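Local coordinates for mevalonate kinase, putative (Leishmania major, PDB 2HFS), which probably catalyses the ATP-dependent phosphorylation of (R)-mevalonate to (R)-5-phosphomevalonate, an early step in isoprenoid and sterol biosynthesis, at residues A233-Q238 against L242-Q247; L248-H253 against T272-G277; L255-D260 against E265-V270; G280-G285 against I291-A296; A304-L309 against I319-V324. One frame throughout, in Å; residues are numbered along the deposited sequence.

Interaction 1: A233-Q238 against L242-Q247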
# COMPACT_ATOMS: atom_id res chain seq x y z
N ALA A 233 20.14 1.84 1.43
CA ALA A 233 18.90 2.53 1.79
C ALA A 233 18.61 2.46 3.29
O ALA A 233 18.24 3.46 3.93
CB ALA A 233 17.73 1.99 0.99
N ARG A 234 18.80 1.28 3.87
CA ARG A 234 18.68 1.09 5.31
C ARG A 234 19.64 2.04 6.06
O ARG A 234 19.25 2.70 7.04
CB ARG A 234 18.93 -0.37 5.67
CG ARG A 234 17.86 -1.31 5.10
CD ARG A 234 17.93 -2.75 5.63
NE ARG A 234 17.87 -2.82 7.09
CZ ARG A 234 18.09 -3.93 7.80
NH1 ARG A 234 18.38 -5.08 7.19
NH2 ARG A 234 18.02 -3.89 9.13
N GLU A 235 20.87 2.13 5.57
CA GLU A 235 21.86 3.04 6.13
C GLU A 235 21.32 4.46 6.11
O GLU A 235 21.13 5.06 7.17
CB GLU A 235 23.15 2.99 5.33
CG GLU A 235 24.11 1.90 5.72
CD GLU A 235 25.54 2.27 5.41
OE1 GLU A 235 26.34 2.32 6.35
OE2 GLU A 235 25.86 2.53 4.22
N ALA A 236 21.06 4.96 4.90
CA ALA A 236 20.53 6.31 4.71
C ALA A 236 19.40 6.67 5.69
O ALA A 236 19.37 7.79 6.19
CB ALA A 236 20.07 6.49 3.26
N LEU A 237 18.51 5.71 5.95
CA LEU A 237 17.37 5.92 6.86
C LEU A 237 17.79 6.07 8.32
O LEU A 237 17.32 6.97 9.02
CB LEU A 237 16.35 4.78 6.73
CG LEU A 237 15.44 4.68 5.51
CD1 LEU A 237 14.67 3.36 5.54
CD2 LEU A 237 14.47 5.86 5.44
N GLN A 238 18.69 5.19 8.77
CA GLN A 238 19.21 5.22 10.14
C GLN A 238 19.98 6.52 10.39
O GLN A 238 19.97 7.04 11.51
CB GLN A 238 20.11 4.01 10.40
CG GLN A 238 20.36 3.73 11.87
N LEU A 242 18.23 11.97 3.64
CA LEU A 242 17.18 11.91 2.62
C LEU A 242 17.66 12.11 1.18
O LEU A 242 17.11 11.52 0.25
CB LEU A 242 16.02 12.85 2.96
CG LEU A 242 15.23 12.51 4.24
CD1 LEU A 242 13.96 13.36 4.33
CD2 LEU A 242 14.89 11.03 4.36
N GLN A 243 18.68 12.95 0.99
CA GLN A 243 19.23 13.12 -0.36
C GLN A 243 19.76 11.79 -0.90
O GLN A 243 19.53 11.44 -2.06
CB GLN A 243 20.32 14.20 -0.35
CG GLN A 243 20.81 14.59 -1.72
CD GLN A 243 21.94 15.59 -1.64
OE1 GLN A 243 21.77 16.68 -1.07
NE2 GLN A 243 23.10 15.23 -2.18
N ARG A 244 20.48 11.06 -0.06
CA ARG A 244 21.03 9.78 -0.45
C ARG A 244 19.92 8.76 -0.64
O ARG A 244 19.96 7.93 -1.56
CB ARG A 244 22.01 9.27 0.59
CG ARG A 244 22.50 7.88 0.29
CD ARG A 244 23.83 7.54 0.91
NE ARG A 244 23.91 6.11 1.22
CZ ARG A 244 23.85 5.60 2.45
NH1 ARG A 244 23.72 6.40 3.51
NH2 ARG A 244 23.93 4.30 2.62
N LEU A 245 18.94 8.80 0.26
CA LEU A 245 17.79 7.92 0.12
C LEU A 245 17.16 8.11 -1.25
O LEU A 245 16.82 7.13 -1.92
CB LEU A 245 16.77 8.17 1.24
CG LEU A 245 15.61 7.16 1.24
CD1 LEU A 245 16.06 5.79 1.74
CD2 LEU A 245 14.41 7.66 2.03
N GLY A 246 17.04 9.36 -1.69
CA GLY A 246 16.46 9.69 -2.99
C GLY A 246 17.25 9.15 -4.17
O GLY A 246 16.71 8.55 -5.09
N GLN A 247 18.56 9.39 -4.14
CA GLN A 247 19.46 8.83 -5.14
C GLN A 247 19.32 7.30 -5.28
O GLN A 247 19.36 6.78 -6.40
CB GLN A 247 20.91 9.26 -4.86
CG GLN A 247 21.89 8.91 -6.00
CD GLN A 247 21.29 9.05 -7.40
OE1 GLN A 247 20.73 10.11 -7.77
NE2 GLN A 247 21.40 7.98 -8.20
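Arg244 reaches from the 242-247 helix across to Glu235 and Ala236, while on the side of the pair facing the protein interior Leu245 packs against Ala233, Ala236 and Leu237. The two helical segments run nearly antiparallel, at 160°, with axes 8.5 Å apart: they are the adjoining ends of a helical hairpin, helix 216-239 followed by helix 242-258, in the C-terminal GHMP kinase region. At the nearest point the CA atoms of Ala236 and Leu245 are 5.6 Å apart, and an alanine suits this place because its single methyl lets the backbones approach so far.

The guanidinium of Arg244 lies flat against that alanine, with Ala236 CB over one face, toward its rim. The side chain leaves with CG opposite the backbone N (chi1 174°) and bends at chi3, which brings the group across the neighbouring helix. Glu235 meets it at a steep angle, carboxylate and guanidinium planes 82° apart. The link is a salt bridge (Glu235 OE2 to Arg244 NH2, 3.1 Å) and not a hydrogen bond, and Glu235 CB sits at the guanidinium edge.

On the buried side Leu245 CD2 touches Leu237 CD2 at 3.9 Å, the two chains crossing at a slant, and Leu245 CD1 lies 4.2 Å from Ala233 CB. Phe25 of strand 17-25 touches both Ala233 and Leu245, and Ile37 touches Ala233 and Leu237. Branched and small apolar groups therefore face the protein, whereas the long arginine bridges toward the exposed Glu235. The chemistry is thus a charge pair at the exposed rim over buried apolar packing, and a charge-based link probably depends little on exact direction.

Interaction 2: L248-H253 against T272-G277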
# COMPACT_ATOMS: atom_id res chain seq x y z
N LEU A 248 19.16 6.61 -4.16
CA LEU A 248 19.00 5.15 -4.13
C LEU A 248 17.67 4.71 -4.74
O LEU A 248 17.62 3.71 -5.47
CB LEU A 248 19.13 4.62 -2.69
CG LEU A 248 20.55 4.69 -2.08
CD1 LEU A 248 20.50 4.80 -0.58
CD2 LEU A 248 21.41 3.49 -2.52
N MSE A 249 16.61 5.45 -4.45
CA MSE A 249 15.33 5.24 -5.12
C MSE A 249 15.49 5.34 -6.65
O MSE A 249 14.95 4.52 -7.38
CB MSE A 249 14.27 6.25 -4.62
CG MSE A 249 13.70 5.91 -3.24
SE MSE A 249 12.74 7.44 -2.59
CE MSE A 249 11.14 7.31 -3.70
N ASN A 250 16.23 6.33 -7.12
CA ASN A 250 16.51 6.46 -8.56
C ASN A 250 17.23 5.23 -9.10
O ASN A 250 16.92 4.72 -10.19
CB ASN A 250 17.33 7.73 -8.83
CG ASN A 250 16.53 8.99 -8.67
OD1 ASN A 250 15.30 8.94 -8.69
ND2 ASN A 250 17.21 10.13 -8.54
N ALA A 251 18.19 4.76 -8.31
CA ALA A 251 18.97 3.59 -8.69
C ALA A 251 18.07 2.38 -8.76
O ALA A 251 18.20 1.55 -9.66
CB ALA A 251 20.10 3.36 -7.70
N ASN A 252 17.16 2.28 -7.79
CA ASN A 252 16.19 1.19 -7.77
C ASN A 252 15.27 1.22 -8.97
O ASN A 252 15.05 0.19 -9.59
CB ASN A 252 15.34 1.22 -6.47
CG ASN A 252 14.66 -0.14 -6.15
OD1 ASN A 252 14.07 -0.29 -5.08
ND2 ASN A 252 14.73 -1.12 -7.07
N HIS A 253 14.74 2.39 -9.31
CA HIS A 253 13.93 2.52 -10.53
C HIS A 253 14.71 2.02 -11.74
O HIS A 253 14.20 1.26 -12.57
CB HIS A 253 13.52 3.97 -10.78
CG HIS A 253 12.65 4.14 -11.98
ND1 HIS A 253 11.31 3.83 -11.97
CD2 HIS A 253 12.94 4.54 -13.24
CE1 HIS A 253 10.79 4.05 -13.16
NE2 HIS A 253 11.76 4.50 -13.95
N THR A 272 9.66 13.92 -14.93
CA THR A 272 9.14 15.22 -14.48
C THR A 272 9.34 15.48 -12.98
O THR A 272 9.65 16.60 -12.59
CB THR A 272 7.66 15.40 -14.91
OG1 THR A 272 7.62 15.49 -16.33
CG2 THR A 272 7.10 16.77 -14.49
N CYS A 273 9.18 14.44 -12.16
CA CYS A 273 9.44 14.55 -10.73
C CYS A 273 10.90 14.96 -10.47
O CYS A 273 11.16 15.89 -9.68
CB CYS A 273 9.10 13.23 -10.00
SG CYS A 273 7.33 12.83 -9.94
N ARG A 274 11.86 14.30 -11.12
CA ARG A 274 13.28 14.64 -10.95
C ARG A 274 13.59 16.07 -11.41
O ARG A 274 14.29 16.80 -10.72
CB ARG A 274 14.18 13.65 -11.68
CG ARG A 274 13.98 12.23 -11.17
CD ARG A 274 14.99 11.24 -11.65
NE ARG A 274 14.59 9.90 -11.24
CZ ARG A 274 14.44 8.86 -12.07
NH1 ARG A 274 14.68 8.97 -13.38
NH2 ARG A 274 14.07 7.71 -11.57
N THR A 275 13.04 16.44 -12.57
CA THR A 275 13.14 17.78 -13.14
C THR A 275 12.72 18.87 -12.16
O THR A 275 13.40 19.91 -12.06
CB THR A 275 12.28 17.86 -14.43
OG1 THR A 275 12.88 17.04 -15.45
CG2 THR A 275 12.32 19.29 -15.02
N TYR A 276 11.65 18.62 -11.42
CA TYR A 276 11.14 19.59 -10.47
C TYR A 276 11.69 19.45 -9.06
O TYR A 276 11.17 20.02 -8.09
CB TYR A 276 9.60 19.65 -10.52
CG TYR A 276 9.14 20.42 -11.73
CD1 TYR A 276 8.93 21.80 -11.67
CD2 TYR A 276 9.00 19.78 -12.97
CE1 TYR A 276 8.53 22.53 -12.81
CE2 TYR A 276 8.61 20.49 -14.11
CZ TYR A 276 8.38 21.87 -14.02
OH TYR A 276 7.99 22.58 -15.15
N GLY A 277 12.79 18.70 -8.96
CA GLY A 277 13.61 18.67 -7.76
C GLY A 277 13.32 17.55 -6.78
O GLY A 277 13.75 17.62 -5.63
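Arg274 presents two nitrogens to a single oxygen, Asn250 OD1, and both hydrogen bonds are weak, the N-H groups pointing well off the oxygen: NE is 2.8 Å from OD1 with an N-H...O angle of 138°, and NH2 is 3.4 Å from OD1. The oxygen lies at the edge of the guanidinium, near its plane, although the amide itself is turned 80° from that plane. Asn250 OD1 also accepts from Ala281 N, and Arg274 NH2 also donates to Ala281 O, so the two side chains jointly serve both polar backbone atoms of one residue on the edge strand 280-284. An asparagine, with its carbonyl oxygen, and an arginine, with several donors, are well matched to this role.

The extended chain of Arg274 spans the gap between helices 242-258 and 264-275. Here the nearest CA atoms, Asn250 CA and Arg274 CA, are 9.1 Å apart. The second helix ends just beyond in a Schellman motif, with Gly277 at positive phi as its C-prime residue.

Further out, Arg274 NH2 lies 3.8 Å from His253 CD2, the ring and guanidinium planes 67° apart. Both ring nitrogens of His253 have hydrogen-bond partners: NE2 with Glu267 OE2, ND1 with Leu283 N.

Interaction 3: L255-D260 against E265-V270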
# COMPACT_ATOMS: atom_id res chain seq x y z
N LEU A 255 17.05 -0.21 -11.94
CA LEU A 255 17.01 -1.69 -11.92
C LEU A 255 15.65 -2.29 -12.34
O LEU A 255 15.59 -3.35 -12.99
CB LEU A 255 17.42 -2.21 -10.54
CG LEU A 255 18.92 -2.07 -10.27
CD1 LEU A 255 19.20 -2.35 -8.81
CD2 LEU A 255 19.74 -2.99 -11.17
N CYS A 256 14.57 -1.62 -11.96
CA CYS A 256 13.20 -2.02 -12.34
C CYS A 256 12.99 -1.90 -13.83
O CYS A 256 12.35 -2.75 -14.43
CB CYS A 256 12.17 -1.18 -11.60
SG CYS A 256 12.11 -1.63 -9.86
N ARG A 257 13.54 -0.85 -14.43
CA ARG A 257 13.51 -0.72 -15.89
C ARG A 257 14.22 -1.91 -16.54
O ARG A 257 13.78 -2.38 -17.59
CB ARG A 257 14.19 0.56 -16.36
CG ARG A 257 13.57 1.87 -15.89
CD ARG A 257 14.18 3.06 -16.61
NE ARG A 257 13.92 3.01 -18.06
CZ ARG A 257 14.42 3.88 -18.93
NH1 ARG A 257 15.21 4.86 -18.51
NH2 ARG A 257 14.15 3.76 -20.23
N GLN A 258 15.28 -2.42 -15.91
CA GLN A 258 16.11 -3.48 -16.49
C GLN A 258 15.49 -4.87 -16.36
O GLN A 258 15.93 -5.80 -17.04
CB GLN A 258 17.52 -3.47 -15.88
CG GLN A 258 18.25 -2.15 -16.08
CD GLN A 258 19.70 -2.17 -15.65
OE1 GLN A 258 20.48 -3.03 -16.08
NE2 GLN A 258 20.08 -1.20 -14.84
N ILE A 259 14.48 -5.01 -15.50
CA ILE A 259 13.69 -6.26 -15.46
C ILE A 259 12.38 -6.08 -16.21
O ILE A 259 11.45 -6.89 -16.08
CB ILE A 259 13.47 -6.78 -14.02
CG1 ILE A 259 12.76 -5.74 -13.15
CG2 ILE A 259 14.78 -7.25 -13.41
CD1 ILE A 259 12.03 -6.35 -11.96
N ASP A 260 12.32 -5.00 -16.99
CA ASP A 260 11.21 -4.69 -17.87
C ASP A 260 9.86 -4.57 -17.14
O ASP A 260 8.85 -5.13 -17.60
CB ASP A 260 11.14 -5.77 -18.97
CG ASP A 260 10.14 -5.45 -20.05
OD1 ASP A 260 9.99 -4.27 -20.40
OD2 ASP A 260 9.46 -6.35 -20.61
N GLU A 265 4.47 5.69 -19.54
CA GLU A 265 3.75 6.57 -18.62
C GLU A 265 4.52 6.74 -17.31
O GLU A 265 4.65 7.85 -16.80
CB GLU A 265 2.33 6.04 -18.36
CG GLU A 265 1.42 6.10 -19.57
CD GLU A 265 1.56 4.88 -20.47
OE1 GLU A 265 2.32 3.95 -20.12
OE2 GLU A 265 0.88 4.84 -21.53
N LEU A 266 5.03 5.65 -16.78
CA LEU A 266 5.86 5.72 -15.59
C LEU A 266 7.13 6.53 -15.84
O LEU A 266 7.53 7.34 -15.01
CB LEU A 266 6.19 4.32 -15.07
CG LEU A 266 5.02 3.61 -14.36
CD1 LEU A 266 5.39 2.16 -14.11
CD2 LEU A 266 4.65 4.32 -13.06
N GLU A 267 7.79 6.28 -16.97
CA GLU A 267 9.02 7.02 -17.27
C GLU A 267 8.76 8.54 -17.34
O GLU A 267 9.53 9.33 -16.79
CB GLU A 267 9.63 6.49 -18.57
CG GLU A 267 10.19 5.08 -18.43
CD GLU A 267 11.23 4.97 -17.31
OE1 GLU A 267 12.20 5.78 -17.29
OE2 GLU A 267 11.07 4.08 -16.45
N SER A 268 7.66 8.93 -17.97
CA SER A 268 7.30 10.35 -18.10
C SER A 268 7.14 11.02 -16.73
O SER A 268 7.69 12.11 -16.46
CB SER A 268 6.03 10.49 -18.94
OG SER A 268 5.58 11.83 -18.95
N ILE A 269 6.42 10.34 -15.85
CA ILE A 269 6.21 10.80 -14.48
C ILE A 269 7.54 10.96 -13.73
O ILE A 269 7.83 12.05 -13.21
CB ILE A 269 5.24 9.84 -13.73
CG1 ILE A 269 3.87 9.80 -14.42
CG2 ILE A 269 5.05 10.25 -12.26
CD1 ILE A 269 2.94 8.67 -13.91
N VAL A 270 8.34 9.90 -13.68
CA VAL A 270 9.60 9.98 -12.91
C VAL A 270 10.56 11.07 -13.44
O VAL A 270 11.19 11.76 -12.65
CB VAL A 270 10.29 8.61 -12.67
CG1 VAL A 270 9.35 7.65 -11.93
CG2 VAL A 270 10.84 8.00 -13.95
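Arg257 and Glu267 meet through charge and stacking, with no hydrogen bond between them. The salt bridge runs from Arg257 NE to Glu267 OE1 at 3.4 Å, but the oxygen stands 3.1 Å above the guanidinium plane, toward the rim of one face, and no N-H points at it. Carboxylate and guanidinium are stacked with their planes 30° apart. Arg257 bends at chi3 (63°) and Glu267 at chi2 (-56°), folds that let the two flat ends overlap.

Van der Waals contact adds to this: the other oxygen, Glu267 OE2, rests on the methylene stem of the arginine, CG and CD, and is 3.3 Å from Arg257 CD. The long stem of arginine suits such a surface position, since it can lie along a neighbour while its charge stays near solvent.

Both residues belong to the helix pair 242-258 and 264-275 of the C-terminal GHMP kinase region. The first helix ends here in a Schellman motif, with Asp260 at positive phi as C-prime residue, before the chain turns back into the second helix.

As for hydrogen bonds, Glu267 OE2 is held by Ser262 OG and has a second partner on helix 242-258, while OE1 faces the arginine. The side chains of Cys256 and Leu266 touch Leu283 of strand 280-284.

Interaction 4: G280-G285 against I291-A296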
# COMPACT_ATOMS: atom_id res chain seq x y z
N GLY A 280 14.28 11.75 -5.14
CA GLY A 280 14.28 10.50 -5.90
C GLY A 280 12.87 10.23 -6.38
O GLY A 280 11.92 10.76 -5.83
N ALA A 281 12.73 9.37 -7.39
CA ALA A 281 11.41 9.03 -7.91
C ALA A 281 11.49 7.71 -8.65
O ALA A 281 12.48 7.43 -9.34
CB ALA A 281 10.91 10.12 -8.84
N LYS A 282 10.45 6.90 -8.53
CA LYS A 282 10.50 5.56 -9.10
C LYS A 282 9.11 5.00 -9.16
O LYS A 282 8.22 5.44 -8.42
CB LYS A 282 11.40 4.63 -8.26
CG LYS A 282 10.96 4.51 -6.78
CD LYS A 282 11.87 3.58 -5.98
CE LYS A 282 11.65 2.08 -6.29
NZ LYS A 282 10.37 1.58 -5.71
N LEU A 283 8.92 3.99 -9.99
CA LEU A 283 7.68 3.23 -9.96
C LEU A 283 7.55 2.58 -8.59
O LEU A 283 8.55 2.32 -7.92
CB LEU A 283 7.65 2.16 -11.04
CG LEU A 283 8.60 0.96 -11.05
CD1 LEU A 283 8.19 -0.25 -10.14
CD2 LEU A 283 8.66 0.51 -12.53
N SER A 284 6.32 2.32 -8.17
CA SER A 284 6.08 1.71 -6.86
C SER A 284 5.13 0.54 -7.03
O SER A 284 3.98 0.74 -7.41
CB SER A 284 5.48 2.72 -5.88
OG SER A 284 5.19 2.09 -4.64
N GLY A 285 5.61 -0.67 -6.75
CA GLY A 285 4.74 -1.84 -6.77
C GLY A 285 4.91 -2.63 -8.05
O GLY A 285 6.02 -2.84 -8.51
N ILE A 291 1.20 3.04 -9.84
CA ILE A 291 1.68 4.28 -9.23
C ILE A 291 3.20 4.42 -9.29
O ILE A 291 3.95 3.42 -9.39
CB ILE A 291 1.22 4.42 -7.72
CG1 ILE A 291 1.64 3.20 -6.86
CG2 ILE A 291 -0.28 4.69 -7.63
CD1 ILE A 291 1.85 3.55 -5.36
N ALA A 292 3.62 5.69 -9.22
CA ALA A 292 5.00 6.05 -8.95
C ALA A 292 5.03 6.86 -7.68
O ALA A 292 4.00 7.40 -7.25
CB ALA A 292 5.60 6.86 -10.10
N VAL A 293 6.21 6.95 -7.07
CA VAL A 293 6.40 7.69 -5.84
C VAL A 293 7.63 8.59 -5.97
O VAL A 293 8.65 8.17 -6.52
CB VAL A 293 6.54 6.74 -4.61
CG1 VAL A 293 7.70 5.72 -4.79
CG2 VAL A 293 6.72 7.53 -3.37
N ALA A 294 7.50 9.84 -5.51
CA ALA A 294 8.63 10.77 -5.52
C ALA A 294 8.88 11.20 -4.08
O ALA A 294 7.92 11.34 -3.30
CB ALA A 294 8.31 11.98 -6.39
N LEU A 295 10.15 11.39 -3.72
CA LEU A 295 10.50 11.93 -2.40
C LEU A 295 10.86 13.41 -2.51
O LEU A 295 11.71 13.79 -3.30
CB LEU A 295 11.67 11.17 -1.78
CG LEU A 295 12.19 11.63 -0.41
CD1 LEU A 295 11.18 11.36 0.74
CD2 LEU A 295 13.51 10.97 -0.13
N ALA A 296 10.21 14.24 -1.70
CA ALA A 296 10.47 15.68 -1.68
C ALA A 296 11.29 16.02 -0.44
O ALA A 296 11.23 15.31 0.56
CB ALA A 296 9.15 16.47 -1.68
O HOH W 1 1.68 0.08 -8.57
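Lys282 and Val293 exchange both of their backbone hydrogen bonds: Lys282 N donates to Val293 O at 3.0 Å and Val293 N to Lys282 O at 2.9 Å, each nearly along the C=O axis. Toward the open end of the hairpin, Leu295 N reaches Gly280 O at 2.8 Å; toward the turn, Ser284 N reaches Ile291 O at 2.9 Å, this donor tilted 29° from the carbonyl plane. At the turn itself water 1 takes over, donating to Ser284 O and accepting a longer bond from Ile291 N. On the outer edge, Ala281 N and O and Leu283 N are taken up by side chains of helices 242-258 and 264-275.

The strands form an antiparallel beta hairpin at one end of the four-stranded sheet of the C-terminal domain, whose topology is the ferredoxin-like arrangement familiar in GHMP kinases. Strand 291-296 lies inside: Ala292 and Ala294 bond backbone to backbone with Val193 and Val191 of strand 188-194.

In the non-hydrogen-bonded pair Ala281 and Ala294 the methyl carbons are 4.0 Å apart; such small residues suit the close approach of Cys273 from helix 264-275. The other face carries Lys282 and Val293 side by side, pointing the same way, against Met249, present as selenomethionine.

The ammonium of Lys282 is buried and well supplied: bends at chi3 and chi4 curl the chain so that NZ donates to Leu283 O at 3.0 Å, while Glu27 OE2 forms a salt bridge to it and Leu24 O a hydrogen bond. Ser284 OG pairs with Ile23 N. Gly285 gives its N to Glu27 OE1.

Interaction 5: A304-L309 against I319-V324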
# COMPACT_ATOMS: atom_id res chain seq x y z
N ALA A 304 6.19 22.42 -5.62
CA ALA A 304 6.85 22.61 -6.91
C ALA A 304 6.70 21.35 -7.78
O ALA A 304 6.44 21.45 -8.99
CB ALA A 304 8.33 22.97 -6.73
N ILE A 305 6.87 20.18 -7.18
CA ILE A 305 6.72 18.94 -7.93
C ILE A 305 5.27 18.75 -8.41
O ILE A 305 5.05 18.40 -9.57
CB ILE A 305 7.22 17.72 -7.13
CG1 ILE A 305 8.70 17.91 -6.76
CG2 ILE A 305 6.98 16.43 -7.93
CD1 ILE A 305 9.13 17.16 -5.54
N VAL A 306 4.29 18.96 -7.53
CA VAL A 306 2.89 18.85 -7.95
C VAL A 306 2.54 19.86 -9.05
O VAL A 306 1.88 19.49 -10.03
CB VAL A 306 1.92 18.99 -6.77
CG1 VAL A 306 0.49 18.80 -7.24
CG2 VAL A 306 2.26 17.95 -5.71
N LYS A 307 2.98 21.11 -8.89
CA LYS A 307 2.82 22.13 -9.94
C LYS A 307 3.44 21.68 -11.27
O LYS A 307 2.83 21.85 -12.32
CB LYS A 307 3.48 23.45 -9.52
CG LYS A 307 2.53 24.42 -8.83
CD LYS A 307 2.88 25.89 -9.13
CE LYS A 307 4.05 26.42 -8.30
NZ LYS A 307 4.09 27.91 -8.26
N GLY A 308 4.65 21.12 -11.21
CA GLY A 308 5.39 20.73 -12.42
C GLY A 308 4.78 19.54 -13.14
O GLY A 308 4.74 19.49 -14.37
N LEU A 309 4.30 18.57 -12.37
CA LEU A 309 3.57 17.45 -12.96
C LEU A 309 2.30 17.92 -13.69
O LEU A 309 1.99 17.44 -14.79
CB LEU A 309 3.22 16.43 -11.87
CG LEU A 309 4.40 15.60 -11.31
CD1 LEU A 309 3.95 14.91 -10.04
CD2 LEU A 309 4.95 14.56 -12.33
N ILE A 319 -2.65 12.95 -8.86
CA ILE A 319 -1.50 13.37 -8.06
C ILE A 319 -1.94 13.55 -6.62
O ILE A 319 -2.91 14.26 -6.34
CB ILE A 319 -0.84 14.67 -8.61
CG1 ILE A 319 -0.53 14.53 -10.10
CG2 ILE A 319 0.42 15.00 -7.79
CD1 ILE A 319 -0.32 15.89 -10.86
N TRP A 320 -1.21 12.92 -5.72
CA TRP A 320 -1.54 12.93 -4.31
C TRP A 320 -0.33 13.36 -3.50
O TRP A 320 0.82 13.06 -3.86
CB TRP A 320 -2.02 11.54 -3.87
CG TRP A 320 -3.17 11.02 -4.71
CD1 TRP A 320 -4.41 11.60 -4.88
CD2 TRP A 320 -3.18 9.82 -5.50
NE1 TRP A 320 -5.18 10.83 -5.72
CE2 TRP A 320 -4.45 9.74 -6.13
CE3 TRP A 320 -2.23 8.82 -5.77
CZ2 TRP A 320 -4.81 8.68 -6.96
CZ3 TRP A 320 -2.58 7.76 -6.61
CH2 TRP A 320 -3.86 7.70 -7.20
N ARG A 321 -0.58 14.10 -2.43
CA ARG A 321 0.46 14.42 -1.45
C ARG A 321 0.23 13.49 -0.29
O ARG A 321 -0.78 13.59 0.40
CB ARG A 321 0.36 15.86 -0.96
CG ARG A 321 0.43 16.89 -2.07
CD ARG A 321 0.14 18.30 -1.60
NE ARG A 321 -0.17 19.19 -2.72
CZ ARG A 321 0.62 20.19 -3.11
NH1 ARG A 321 1.76 20.41 -2.46
NH2 ARG A 321 0.28 20.96 -4.13
N TYR A 322 1.15 12.57 -0.08
CA TYR A 322 1.04 11.63 1.02
C TYR A 322 2.27 11.81 1.91
O TYR A 322 3.27 12.37 1.47
CB TYR A 322 0.92 10.20 0.49
CG TYR A 322 -0.44 9.85 -0.14
CD1 TYR A 322 -0.55 8.86 -1.12
CD2 TYR A 322 -1.61 10.49 0.27
CE1 TYR A 322 -1.81 8.52 -1.69
CE2 TYR A 322 -2.86 10.17 -0.29
CZ TYR A 322 -2.95 9.17 -1.26
OH TYR A 322 -4.18 8.83 -1.80
N THR A 323 2.19 11.35 3.15
CA THR A 323 3.35 11.44 4.06
C THR A 323 3.58 10.17 4.85
O THR A 323 2.65 9.40 5.13
CB THR A 323 3.25 12.62 5.06
OG1 THR A 323 2.14 12.40 5.94
CG2 THR A 323 2.94 13.96 4.38
N VAL A 324 4.83 9.95 5.22
CA VAL A 324 5.18 8.93 6.17
C VAL A 324 5.63 9.59 7.46
O VAL A 324 6.48 10.49 7.48
CB VAL A 324 6.27 7.99 5.65
CG1 VAL A 324 6.53 6.89 6.67
CG2 VAL A 324 5.87 7.41 4.30
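Val306 and Leu309 press from helix 299-312 onto Ile319 of strand 318-324, the last step of a beta-alpha-beta crossover: strand 291-296, the helix, and then strand 318-324, which lies parallel to the first with strand 188-194 between them. Helix and strand segments here are almost exactly antiparallel, at 173°, with axes 9.7 Å apart.

The tight part is purely apolar. Val306 CG1 meets Ile319 CG2 at 3.8 Å, the two branched chains sliding past each other in opposite directions. Leu309 CB rests 3.7 Å from Ile319 CD1, with Ile319 angled across the leucine. With CG1 opposite its carbonyl carbon (chi1 -52°), Ile319 spreads its two arms, CG2 to the valine and CD1 to the leucine. Beta-branched residues fit here because they fill the space close to the backbones, and Val191 and Val193 of strand 188-194 continue the same hydrophobic layer beneath Ile319 and Leu309.

The looser, exposed side is held by Arg321. Its chain is extended from CG to NE and reaches back toward the helix, carrying a charge to the surface while its flat group shields the valine. Asp303 OD1 on the same helix forms a salt bridge to Arg321 NH1, which should steady the group in that position. Val306 lies under one face of the guanidinium: CG2 sits over its centre, and CB is 3.7 Å from Arg321 NH2.

Interaction 4 is the hub: its centre lies about 7 Å from that of interaction 2, 10 Å from interaction 3 and 11 Å from interaction 5. Interactions 1, 2 and 3 follow one another along helix 242-258, and Leu245 CD2 of interaction 1 reaches Leu295 CD2 of interaction 4 at 4.0 Å. Interaction 3 is nested within the chain loop closed by interaction 2, the two sharing both helices. Interaction 5 joins the hairpin's sheet through Ile305 CD1, 3.9 Å from Ala296 CB. The turn between the strands of interaction 4 is glycine-rich, consistent with the glycine-rich motif that lies near the nucleotide site in GHMP kinases.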